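Long-range contacts in alcohol dehydrogenase (Aeropyrum pernix, PDB 1H2B), which probably oxidises alcohols with NAD+ as a zinc-dependent dehydrogenase of a hyperthermophilic archaeon, binding a zinc ion and the dinucleotide at its catalytic site: residues B[42-47]-B[141-146]; B[83-88]-B[99-104]; B[217-222]-B[236-241]. All blocks are in the same frame, centred on the assembly; numbering follows the deposited sequence.

Contact 1 of 3, residues B[42-47]-B[141-146]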
loop_
_atom_site.group_PDB
_atom_site.type_symbol
_atom_site.label_atom_id
_atom_site.label_comp_id
_atom_site.label_asym_id
_atom_site.label_seq_id
_atom_site.Cartn_x
_atom_site.Cartn_y
_atom_site.Cartn_z
ATOM N N PHE B 42 -30.275 18.518 7.180
ATOM C CA PHE B 42 -29.809 19.412 8.223
ATOM C C PHE B 42 -30.524 19.113 9.509
ATOM O O PHE B 42 -31.469 19.811 9.904
ATOM C CB PHE B 42 -29.983 20.871 7.777
ATOM C CG PHE B 42 -29.167 21.188 6.571
ATOM C CD1 PHE B 42 -29.775 21.260 5.318
ATOM C CD2 PHE B 42 -27.791 21.380 6.686
ATOM C CE1 PHE B 42 -28.974 21.528 4.170
ATOM C CE2 PHE B 42 -26.999 21.630 5.568
ATOM C CZ PHE B 42 -27.610 21.705 4.299
ATOM N N ASP B 43 -30.073 18.054 10.174
ATOM C CA ASP B 43 -30.806 17.555 11.325
ATOM C C ASP B 43 -30.106 17.922 12.654
ATOM O O ASP B 43 -30.471 17.429 13.722
ATOM C CB ASP B 43 -31.022 16.051 11.198
ATOM C CG ASP B 43 -29.729 15.281 11.020
ATOM O OD1 ASP B 43 -28.635 15.888 11.173
ATOM O OD2 ASP B 43 -29.727 14.077 10.698
ATOM N N VAL B 44 -29.140 18.845 12.595
ATOM C CA VAL B 44 -28.498 19.359 13.804
ATOM C C VAL B 44 -28.295 20.854 13.690
ATOM O O VAL B 44 -27.879 21.326 12.655
ATOM C CB VAL B 44 -27.078 18.732 14.055
ATOM C CG1 VAL B 44 -26.367 19.414 15.218
ATOM C CG2 VAL B 44 -27.200 17.233 14.298
ATOM N N ILE B 45 -28.647 21.587 14.739
ATOM C CA ILE B 45 -28.218 22.992 14.835
ATOM C C ILE B 45 -27.245 23.151 16.004
ATOM O O ILE B 45 -27.481 22.673 17.119
ATOM C CB ILE B 45 -29.427 23.961 14.968
ATOM C CG1 ILE B 45 -30.242 23.918 13.681
ATOM C CG2 ILE B 45 -28.918 25.410 15.256
ATOM C CD1 ILE B 45 -31.631 24.555 13.817
ATOM N N VAL B 46 -26.132 23.846 15.737
ATOM C CA VAL B 46 -25.094 24.087 16.719
ATOM C C VAL B 46 -25.053 25.553 17.073
ATOM O O VAL B 46 -25.181 26.403 16.191
ATOM C CB VAL B 46 -23.709 23.655 16.125
ATOM C CG1 VAL B 46 -22.570 24.055 17.014
ATOM C CG2 VAL B 46 -23.716 22.149 15.872
ATOM N N ARG B 47 -24.917 25.824 18.361
ATOM C CA ARG B 47 -24.509 27.133 18.885
ATOM C C ARG B 47 -22.992 27.229 18.771
ATOM O O ARG B 47 -22.240 26.492 19.455
ATOM C CB ARG B 47 -25.011 27.305 20.328
ATOM C CG ARG B 47 -24.539 28.583 20.982
ATOM C CD ARG B 47 -25.110 28.791 22.402
ATOM N NE ARG B 47 -24.850 27.699 23.352
ATOM C CZ ARG B 47 -23.839 27.668 24.224
ATOM N NH1 ARG B 47 -22.932 28.649 24.229
ATOM N NH2 ARG B 47 -23.724 26.639 25.078
ATOM N N MET B 141 -25.633 27.512 13.559
ATOM C CA MET B 141 -25.417 26.956 12.227
ATOM C C MET B 141 -26.019 25.570 12.158
ATOM O O MET B 141 -25.876 24.794 13.084
ATOM C CB MET B 141 -23.894 26.844 11.943
ATOM C CG MET B 141 -23.626 26.483 10.498
ATOM S SD MET B 141 -21.843 26.028 10.242
ATOM C CE MET B 141 -22.029 24.218 10.443
ATOM N N ARG B 142 -26.717 25.291 11.058
ATOM C CA ARG B 142 -27.213 23.950 10.778
ATOM C C ARG B 142 -26.187 23.068 10.072
ATOM O O ARG B 142 -25.340 23.546 9.257
ATOM C CB ARG B 142 -28.566 24.001 10.055
ATOM C CG ARG B 142 -28.544 24.517 8.625
ATOM C CD ARG B 142 -29.927 24.602 7.998
ATOM N NE ARG B 142 -29.829 24.778 6.557
ATOM C CZ ARG B 142 -30.837 24.528 5.716
ATOM N NH1 ARG B 142 -32.031 24.138 6.182
ATOM N NH2 ARG B 142 -30.681 24.702 4.397
ATOM N N THR B 143 -26.267 21.772 10.389
ATOM C CA THR B 143 -25.361 20.803 9.797
ATOM C C THR B 143 -26.014 19.435 9.854
ATOM O O THR B 143 -27.172 19.356 10.267
ATOM C CB THR B 143 -23.979 20.872 10.508
ATOM O OG1 THR B 143 -23.083 20.013 9.807
ATOM C CG2 THR B 143 -24.033 20.344 11.940
ATOM N N SER B 144 -25.263 18.381 9.500
ATOM C CA SER B 144 -25.756 16.990 9.553
ATOM C C SER B 144 -25.130 16.290 10.751
ATOM O O SER B 144 -23.986 16.525 11.120
ATOM C CB SER B 144 -25.366 16.225 8.306
ATOM O OG SER B 144 -25.595 14.812 8.492
ATOM N N HIS B 145 -25.892 15.385 11.388
ATOM C CA HIS B 145 -25.329 14.607 12.480
ATOM C C HIS B 145 -24.114 13.804 11.988
ATOM O O HIS B 145 -23.228 13.520 12.804
ATOM C CB HIS B 145 -26.388 13.632 13.092
ATOM C CG HIS B 145 -26.695 12.464 12.219
ATOM N ND1 HIS B 145 -27.667 12.493 11.247
ATOM C CD2 HIS B 145 -26.132 11.226 12.148
ATOM C CE1 HIS B 145 -27.689 11.336 10.605
ATOM N NE2 HIS B 145 -26.780 10.548 11.142
ATOM N N ARG B 146 -24.070 13.509 10.685
ATOM C CA ARG B 146 -22.935 12.768 10.107
ATOM C C ARG B 146 -21.639 13.599 10.173
ATOM O O ARG B 146 -20.551 13.032 10.040
ATOM C CB ARG B 146 -23.178 12.340 8.667
ATOM C CG ARG B 146 -24.209 11.224 8.590
ATOM C CD ARG B 146 -24.379 10.710 7.171
ATOM N NE ARG B 146 -23.483 9.570 6.992
ATOM C CZ ARG B 146 -22.368 9.583 6.277
ATOM N NH1 ARG B 146 -21.995 10.672 5.630
ATOM N NH2 ARG B 146 -21.630 8.492 6.199
HETATM O O HOH W 1 -28.134 14.303 7.987
#

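Contact 2 of 3, residues B[83-88]-B[99-104]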
loop_
_atom_site.group_PDB
_atom_site.type_symbol
_atom_site.label_atom_id
_atom_site.label_comp_id
_atom_site.label_asym_id
_atom_site.label_seq_id
_atom_site.Cartn_x
_atom_site.Cartn_y
_atom_site.Cartn_z
ATOM N N GLY B 83 -18.650 24.004 18.646
ATOM C CA GLY B 83 -19.738 24.633 19.355
ATOM C C GLY B 83 -20.424 23.620 20.256
ATOM O O GLY B 83 -19.842 22.620 20.651
ATOM N N TYR B 84 -21.663 23.959 20.583
ATOM C CA TYR B 84 -22.468 23.117 21.460
ATOM C C TYR B 84 -23.756 22.804 20.729
ATOM O O TYR B 84 -24.337 23.667 20.052
ATOM C CB TYR B 84 -22.798 23.873 22.750
ATOM C CG TYR B 84 -21.600 24.294 23.536
ATOM C CD1 TYR B 84 -21.041 25.566 23.369
ATOM C CD2 TYR B 84 -21.002 23.411 24.409
ATOM C CE1 TYR B 84 -19.909 25.964 24.100
ATOM C CE2 TYR B 84 -19.880 23.783 25.146
ATOM C CZ TYR B 84 -19.348 25.061 24.979
ATOM O OH TYR B 84 -18.262 25.450 25.703
ATOM N N ILE B 85 -24.215 21.564 20.832
ATOM C CA ILE B 85 -25.492 21.232 20.204
ATOM C C ILE B 85 -26.527 22.220 20.743
ATOM O O ILE B 85 -26.557 22.481 21.961
ATOM C CB ILE B 85 -25.911 19.778 20.524
ATOM C CG1 ILE B 85 -24.924 18.749 19.908
ATOM C CG2 ILE B 85 -27.346 19.500 20.055
ATOM C CD1 ILE B 85 -24.919 18.644 18.394
ATOM N N GLU B 86 -27.383 22.706 19.836
ATOM C CA GLU B 86 -28.535 23.513 20.265
ATOM C C GLU B 86 -29.784 22.633 20.225
ATOM O O GLU B 86 -30.509 22.528 21.247
ATOM C CB GLU B 86 -28.672 24.780 19.429
ATOM C CG GLU B 86 -29.977 25.501 19.814
ATOM C CD GLU B 86 -29.944 26.077 21.218
ATOM O OE1 GLU B 86 -28.856 26.412 21.769
ATOM O OE2 GLU B 86 -31.057 26.198 21.787
ATOM N N GLU B 87 -30.071 22.036 19.069
ATOM C CA GLU B 87 -31.169 21.076 18.946
ATOM C C GLU B 87 -30.922 20.108 17.830
ATOM O O GLU B 87 -30.039 20.322 16.986
ATOM C CB GLU B 87 -32.487 21.825 18.697
ATOM C CG GLU B 87 -32.517 22.586 17.373
ATOM C CD GLU B 87 -33.860 23.251 17.161
ATOM O OE1 GLU B 87 -33.875 24.454 16.912
ATOM O OE2 GLU B 87 -34.887 22.546 17.226
ATOM N N VAL B 88 -31.703 19.031 17.820
ATOM C CA VAL B 88 -31.585 18.006 16.794
ATOM C C VAL B 88 -32.953 17.540 16.337
ATOM O O VAL B 88 -33.972 17.635 17.100
ATOM C CB VAL B 88 -30.749 16.771 17.265
ATOM C CG1 VAL B 88 -29.329 17.183 17.763
ATOM C CG2 VAL B 88 -31.487 15.987 18.362
ATOM N N ASP B 99 -24.144 19.550 24.323
ATOM C CA ASP B 99 -23.008 18.649 24.105
ATOM C C ASP B 99 -21.944 19.410 23.290
ATOM O O ASP B 99 -22.274 19.944 22.234
ATOM C CB ASP B 99 -23.423 17.431 23.297
ATOM C CG ASP B 99 -24.228 16.407 24.090
ATOM O OD1 ASP B 99 -24.178 16.499 25.339
ATOM O OD2 ASP B 99 -24.874 15.492 23.484
ATOM N N PRO B 100 -20.691 19.427 23.720
ATOM C CA PRO B 100 -19.646 20.072 22.913
ATOM C C PRO B 100 -19.274 19.206 21.720
ATOM O O PRO B 100 -19.173 17.975 21.831
ATOM C CB PRO B 100 -18.456 20.189 23.872
ATOM C CG PRO B 100 -18.682 18.962 24.839
ATOM C CD PRO B 100 -20.185 18.943 25.035
ATOM N N VAL B 101 -19.059 19.874 20.588
ATOM C CA VAL B 101 -18.841 19.153 19.332
ATOM C C VAL B 101 -17.861 19.915 18.445
ATOM O O VAL B 101 -17.667 21.158 18.559
ATOM C CB VAL B 101 -20.148 18.953 18.516
ATOM C CG1 VAL B 101 -21.150 18.054 19.289
ATOM C CG2 VAL B 101 -20.803 20.308 18.117
ATOM N N ILE B 102 -17.219 19.152 17.558
ATOM C CA ILE B 102 -16.437 19.723 16.475
ATOM C C ILE B 102 -17.063 19.215 15.190
ATOM O O ILE B 102 -17.559 18.095 15.109
ATOM C CB ILE B 102 -14.918 19.363 16.586
ATOM C CG1 ILE B 102 -14.114 20.009 15.408
ATOM C CG2 ILE B 102 -14.684 17.810 16.577
ATOM C CD1 ILE B 102 -12.592 19.975 15.729
ATOM N N LEU B 103 -17.078 20.068 14.179
ATOM C CA LEU B 103 -17.773 19.736 12.939
ATOM C C LEU B 103 -16.871 19.452 11.779
ATOM O O LEU B 103 -16.044 20.295 11.385
ATOM C CB LEU B 103 -18.761 20.851 12.514
ATOM C CG LEU B 103 -19.752 21.246 13.612
ATOM C CD1 LEU B 103 -20.706 22.378 13.113
ATOM C CD2 LEU B 103 -20.591 20.047 14.006
ATOM N N HIS B 104 -17.044 18.274 11.169
ATOM C CA HIS B 104 -16.430 18.036 9.869
ATOM C C HIS B 104 -17.050 18.995 8.847
ATOM O O HIS B 104 -18.252 19.238 8.884
ATOM C CB HIS B 104 -16.706 16.609 9.422
ATOM C CG HIS B 104 -15.922 16.216 8.215
ATOM N ND1 HIS B 104 -16.290 16.597 6.943
ATOM C CD2 HIS B 104 -14.739 15.577 8.099
ATOM C CE1 HIS B 104 -15.366 16.193 6.077
ATOM N NE2 HIS B 104 -14.415 15.561 6.761
#

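Contact 3 of 3, residues B[217-222]-B[236-241]. With NAJ (nicotinamide-adenine-dinucleotide (acidic form)), chain I.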
loop_
_atom_site.group_PDB
_atom_site.type_symbol
_atom_site.label_atom_id
_atom_site.label_comp_id
_atom_site.label_asym_id
_atom_site.label_seq_id
_atom_site.Cartn_x
_atom_site.Cartn_y
_atom_site.Cartn_z
ATOM N N LEU B 217 9.673 26.181 5.717
ATOM C CA LEU B 217 9.923 27.416 4.959
ATOM C C LEU B 217 8.838 28.426 5.217
ATOM O O LEU B 217 7.650 28.095 5.260
ATOM C CB LEU B 217 9.896 27.101 3.454
ATOM C CG LEU B 217 11.251 26.621 2.893
ATOM C CD1 LEU B 217 11.684 25.319 3.511
ATOM C CD2 LEU B 217 11.177 26.432 1.373
ATOM N N ASP B 218 9.250 29.686 5.392
ATOM C CA ASP B 218 8.279 30.788 5.426
ATOM C C ASP B 218 9.019 32.038 5.079
ATOM O O ASP B 218 10.185 31.988 4.755
ATOM C CB ASP B 218 7.592 30.880 6.797
ATOM C CG ASP B 218 6.212 31.452 6.706
ATOM O OD1 ASP B 218 5.204 30.717 6.864
ATOM O OD2 ASP B 218 6.018 32.677 6.412
ATOM N N VAL B 219 8.311 33.162 5.138
ATOM C CA VAL B 219 8.875 34.447 4.722
ATOM C C VAL B 219 8.789 35.498 5.808
ATOM O O VAL B 219 9.066 36.688 5.541
ATOM C CB VAL B 219 8.167 34.944 3.460
ATOM C CG1 VAL B 219 8.548 34.027 2.252
ATOM C CG2 VAL B 219 6.608 35.045 3.662
ATOM N N LYS B 220 8.383 35.098 7.004
ATOM C CA LYS B 220 8.284 36.029 8.136
ATOM C C LYS B 220 9.048 35.447 9.277
ATOM O O LYS B 220 8.858 34.272 9.636
ATOM C CB LYS B 220 6.817 36.153 8.568
ATOM C CG LYS B 220 5.889 36.686 7.461
ATOM C CD LYS B 220 5.429 38.107 7.798
ATOM C CE LYS B 220 5.449 39.058 6.587
ATOM N NZ LYS B 220 4.683 38.571 5.407
ATOM N N GLU B 221 9.874 36.260 9.919
ATOM C CA GLU B 221 10.686 35.745 11.020
ATOM C C GLU B 221 9.907 35.076 12.167
ATOM O O GLU B 221 10.325 34.038 12.690
ATOM C CB GLU B 221 11.574 36.866 11.559
ATOM C CG GLU B 221 12.476 36.436 12.717
ATOM C CD GLU B 221 13.322 35.181 12.450
ATOM O OE1 GLU B 221 13.684 34.862 11.272
ATOM O OE2 GLU B 221 13.657 34.511 13.460
ATOM N N GLU B 222 8.782 35.664 12.546
ATOM C CA GLU B 222 8.016 35.136 13.665
ATOM C C GLU B 222 7.450 33.733 13.320
ATOM O O GLU B 222 7.291 32.887 14.207
ATOM C CB GLU B 222 6.931 36.130 14.077
ATOM C CG GLU B 222 5.898 36.436 13.016
ATOM C CD GLU B 222 6.261 37.517 11.986
ATOM O OE1 GLU B 222 7.435 38.031 11.884
ATOM O OE2 GLU B 222 5.305 37.845 11.237
ATOM N N VAL B 236 13.984 27.764 6.953
ATOM C CA VAL B 236 14.533 28.449 5.796
ATOM C C VAL B 236 13.650 29.646 5.456
ATOM O O VAL B 236 12.417 29.533 5.338
ATOM C CB VAL B 236 14.582 27.484 4.586
ATOM C CG1 VAL B 236 14.736 28.270 3.238
ATOM C CG2 VAL B 236 15.631 26.441 4.773
ATOM N N ASP B 237 14.291 30.823 5.309
ATOM C CA ASP B 237 13.582 32.028 4.879
ATOM C C ASP B 237 13.503 31.995 3.366
ATOM O O ASP B 237 14.528 32.076 2.672
ATOM C CB ASP B 237 14.428 33.227 5.303
ATOM C CG ASP B 237 13.779 34.546 4.977
ATOM O OD1 ASP B 237 12.862 34.618 4.116
ATOM O OD2 ASP B 237 14.175 35.583 5.549
ATOM N N ALA B 238 12.292 31.778 2.860
ATOM C CA ALA B 238 12.105 31.579 1.425
ATOM C C ALA B 238 12.079 32.868 0.642
ATOM O O ALA B 238 11.825 32.848 -0.564
ATOM C CB ALA B 238 10.827 30.766 1.181
ATOM N N ARG B 239 12.402 34.008 1.280
ATOM C CA ARG B 239 12.561 35.218 0.478
ATOM C C ARG B 239 13.965 35.131 -0.156
ATOM O O ARG B 239 14.327 35.917 -1.029
ATOM C CB ARG B 239 12.470 36.466 1.371
ATOM C CG ARG B 239 11.201 36.661 2.176
ATOM C CD ARG B 239 11.286 37.769 3.252
ATOM N NE ARG B 239 12.429 37.578 4.166
ATOM C CZ ARG B 239 13.285 38.541 4.588
ATOM N NH1 ARG B 239 13.135 39.822 4.239
ATOM N NH2 ARG B 239 14.297 38.223 5.393
ATOM N N ARG B 240 14.759 34.210 0.356
ATOM C CA ARG B 240 16.183 34.159 0.101
ATOM C C ARG B 240 16.597 32.848 -0.592
ATOM O O ARG B 240 17.369 32.067 -0.025
ATOM C CB ARG B 240 16.964 34.360 1.409
ATOM C CG ARG B 240 16.802 35.739 2.115
ATOM C CD ARG B 240 17.607 35.860 3.409
ATOM N NE ARG B 240 18.876 35.123 3.309
ATOM C CZ ARG B 240 19.007 33.788 3.421
ATOM N NH1 ARG B 240 17.952 33.018 3.668
ATOM N NH2 ARG B 240 20.203 33.217 3.302
ATOM N N ASP B 241 16.197 32.681 -1.847
ATOM C CA ASP B 241 16.642 31.507 -2.654
ATOM C C ASP B 241 16.348 30.175 -1.954
ATOM O O ASP B 241 17.240 29.442 -1.526
ATOM C CB ASP B 241 18.130 31.569 -3.016
ATOM C CG ASP B 241 18.443 30.784 -4.301
ATOM O OD1 ASP B 241 17.694 29.814 -4.665
ATOM O OD2 ASP B 241 19.419 31.064 -5.025
HETATM P PA NAJ I . -2.169 31.230 5.977
HETATM O O1A NAJ I . -2.367 32.591 5.370
HETATM O O2A NAJ I . -2.425 31.029 7.479
HETATM O O5B NAJ I . -0.666 30.715 5.821
HETATM C C5B NAJ I . 0.103 30.938 4.631
HETATM C C4B NAJ I . 1.544 30.915 5.112
HETATM O O4B NAJ I . 2.376 30.925 3.935
HETATM C C3B NAJ I . 1.918 32.098 6.005
HETATM O O3B NAJ I . 2.601 31.673 7.196
HETATM C C2B NAJ I . 2.804 32.866 5.034
HETATM O O2B NAJ I . 3.756 33.731 5.673
HETATM C C1B NAJ I . 3.487 31.769 4.208
HETATM N N9A NAJ I . 4.034 32.209 2.925
HETATM C C8A NAJ I . 3.591 33.202 2.040
HETATM N N7A NAJ I . 4.406 33.227 0.950
HETATM C C5A NAJ I . 5.365 32.272 1.133
HETATM C C6A NAJ I . 6.435 31.853 0.381
HETATM N N6A NAJ I . 6.773 32.418 -0.787
HETATM N N1A NAJ I . 7.178 30.795 0.834
HETATM C C2A NAJ I . 6.932 30.188 2.053
HETATM N N3A NAJ I . 5.892 30.626 2.797
HETATM C C4A NAJ I . 5.128 31.655 2.342
HETATM O O3 NAJ I . -3.051 30.234 5.107
HETATM P PN NAJ I . -3.830 28.895 5.561
HETATM O O1N NAJ I . -5.165 29.228 6.045
HETATM O O2N NAJ I . -2.934 28.066 6.392
HETATM O O5D NAJ I . -4.074 28.241 4.115
HETATM C C5D NAJ I . -2.936 27.780 3.391
HETATM C C4D NAJ I . -3.347 27.465 1.962
HETATM O O4D NAJ I . -4.122 26.253 1.984
HETATM C C3D NAJ I . -4.265 28.512 1.332
HETATM O O3D NAJ I . -4.066 28.480 -0.093
HETATM C C2D NAJ I . -5.667 27.978 1.656
HETATM O O2D NAJ I . -6.696 28.449 0.832
HETATM C C1D NAJ I . -5.390 26.482 1.419
HETATM N N1N NAJ I . -6.339 25.504 1.952
HETATM C C2N NAJ I . -6.396 24.309 1.297
HETATM C C3N NAJ I . -7.220 23.304 1.775
HETATM C C7N NAJ I . -7.323 22.021 1.017
HETATM O O7N NAJ I . -8.214 21.143 1.509
HETATM N N7N NAJ I . -6.568 21.674 -0.030
HETATM C C4N NAJ I . -8.007 23.462 2.963
HETATM C C5N NAJ I . -7.759 24.663 3.687
HETATM C C6N NAJ I . -6.969 25.669 3.166
#

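Contact 1 of 3, residues B[42-47]-B[141-146]
D43 grips H145 with both carboxylate oxygens, one for the backbone and one for the ring, just where the two strands part. OD1 of D43 takes the backbone N of H145 at 2.8 Å on its syn lone pair. OD2 takes the ring ND1 of H145 at 2.7 Å, in the imidazole plane though 21° out of that of the carboxylate. A water gives a longer bond to OD2 of D43 and accepts one from OG of S144, which also receives the backbone N of R146 in an ST turn.

Next to D43, the guanidinium of R142 lies flat on the ring of F42, planes 9° apart, in a cation-pi stack with CZ of R142 4.0 Å from the ring centroid. R142 is extended from CG to NE, and its CD passes the CB of F42 at 3.7 Å. NH1 of R142 also hydrogen-bonds to the backbone O of R37 and forms a salt bridge with E39.

From this end an antiparallel ladder runs on through V44–T143, I45–R142 and V46–M141, pairing strands 44-52 and 140-143 in the mixed sheet of the GroES-like domain. V46 N to M141 O is 2.8 Å and nearly straight at 176°. D43 and V44 both face T143, a classic beta bulge. V44 and T143 lie side by side, CB to CG2 4.0 Å, on the face where V46 and M141 meet L103.

Bonded through ND1–H, H145 has its ring rotation fixed, and the nearby carboxylate would probably favour its protonated form; the charge of R142 is probably spread over the F42 face, E39 and the carbonyl of R37.

Contact 2 of 3, residues B[83-88]-B[99-104]
G83 and V101 form a hydrogen-bonded antiparallel pair, with G83 N to V101 O at 3.0 Å and V101 N to G83 O at 2.9 Å. A third backbone bond, I85 N to D99 O at 2.9 Å, extends the ladder to the start of the second strand. Between these rungs Y84 and P100 make a non-hydrogen-bonded pair, where the proline's lack of an N-H costs no bond to the partner strand. Weak CA-H...O contacts fill in here: CA of P100 approaches O of G83, and CA of Y84 lies 3.3 Å from O of D99. The short strand axes are 106° apart, so the strands diverge strongly past these few rungs.

Among the apolar contacts, Y84 and P100 share one face, the Y84 ring approaching obliquely with its CE2 4.1 Å from CB of the proline. On V101's side the branch of I85 comes in at about a right angle: CG1 of V101 touches both CG1 and CD1 of I85, each at 3.9 Å. A chi1 of -64° puts CG1 of V101 anti to the carbonyl carbon, where it meets I85, and leaves CG2 3.6 Å from O of G83. An alanine at V101 would remove both methyl branches and would probably leave a gap beside I85 and the G83 carbonyl. D99 adds its CB against CG1 of I85 and turns its OD2 to the backbone N of E96.

This is the hairpin of strands 81-88 and 100-103 in the GroES-like domain. Strand 44-52 flanks the first strand, with V44 against I85 and R47 against Y84; strand 148-150 borders the second, V148 packing on V101.

Contact 3 of 3, residues B[217-222]-B[236-241]
L217 and D218 pair in parallel with V236 and D237, D218 N bonding to V236 O at 3.2 Å and A238 N to D218 O at 2.8 Å, before both chains leave the sheet. L217 and V236 lie side by side, pointing the same way, and CD1 of L217 reaches CB of V236 at 3.8 Å.

D218 sends its carboxylate to the dinucleotide instead of across to the neighbouring strand. Its CG, anti to the backbone N (chi1 -151°), carries the two oxygens to the ribose, where OD1 accepts from O3B and OD2 from O2B, the latter at 2.6 Å. The same OD2 takes the backbone N of V219 at 2.7 Å on its anti side, and OD1 is also bonded to the backbone N of V195, so protein amides hold both oxygens in place for the ribose.

V219 and A238 meet the adenine from one side: CG1 of V219 lies over the ring, 3.6 Å from C6A of the dinucleotide, and CB of A238 comes near the rim at N1A. Behind V219 the CG of R239 touches its CB at 3.7 Å, the two side chains crossing. The arginine bends at chi3 and meets D237 side-on in a salt bridge: NE of R239 bonds to both OD1 and OD2 of D237, at 3.0 Å each, and NH2 to OD2. D237 OD1 also accepts the backbone N of R239, closing an Asx turn within the type I turn from D237 to R240.

The segments belong to a beta-alpha-beta unit of the Rossmann fold. An acidic residue at the end of the second strand, bonded to both adenosine ribose hydroxyls, is the classical mark of NAD preference; the carboxylate would probably repel the 2'-phosphate of NADP.

Overall arrangement
Contacts 1 and 2 share one sheet of the GroES-like domain: strands 44-52 and 81-88 are neighbours in it, joined by backbone bonds such as I45 O to E86 N. Contact 2 is nested within the chain loop that contact 1 closes, their centres about 7 Å apart. Both are buried, but contact 2 relies on backbone bonds and apolar packing, whereas contact 1 adds carboxylate–imidazole and cation-pi pairs. Contact 3 lies across the chain's centre, its centre about 41 Å from that of contact 1, at the edge of the parallel Rossmann sheet. Partly buried, it mixes exposed charge with a nucleotide-binding face.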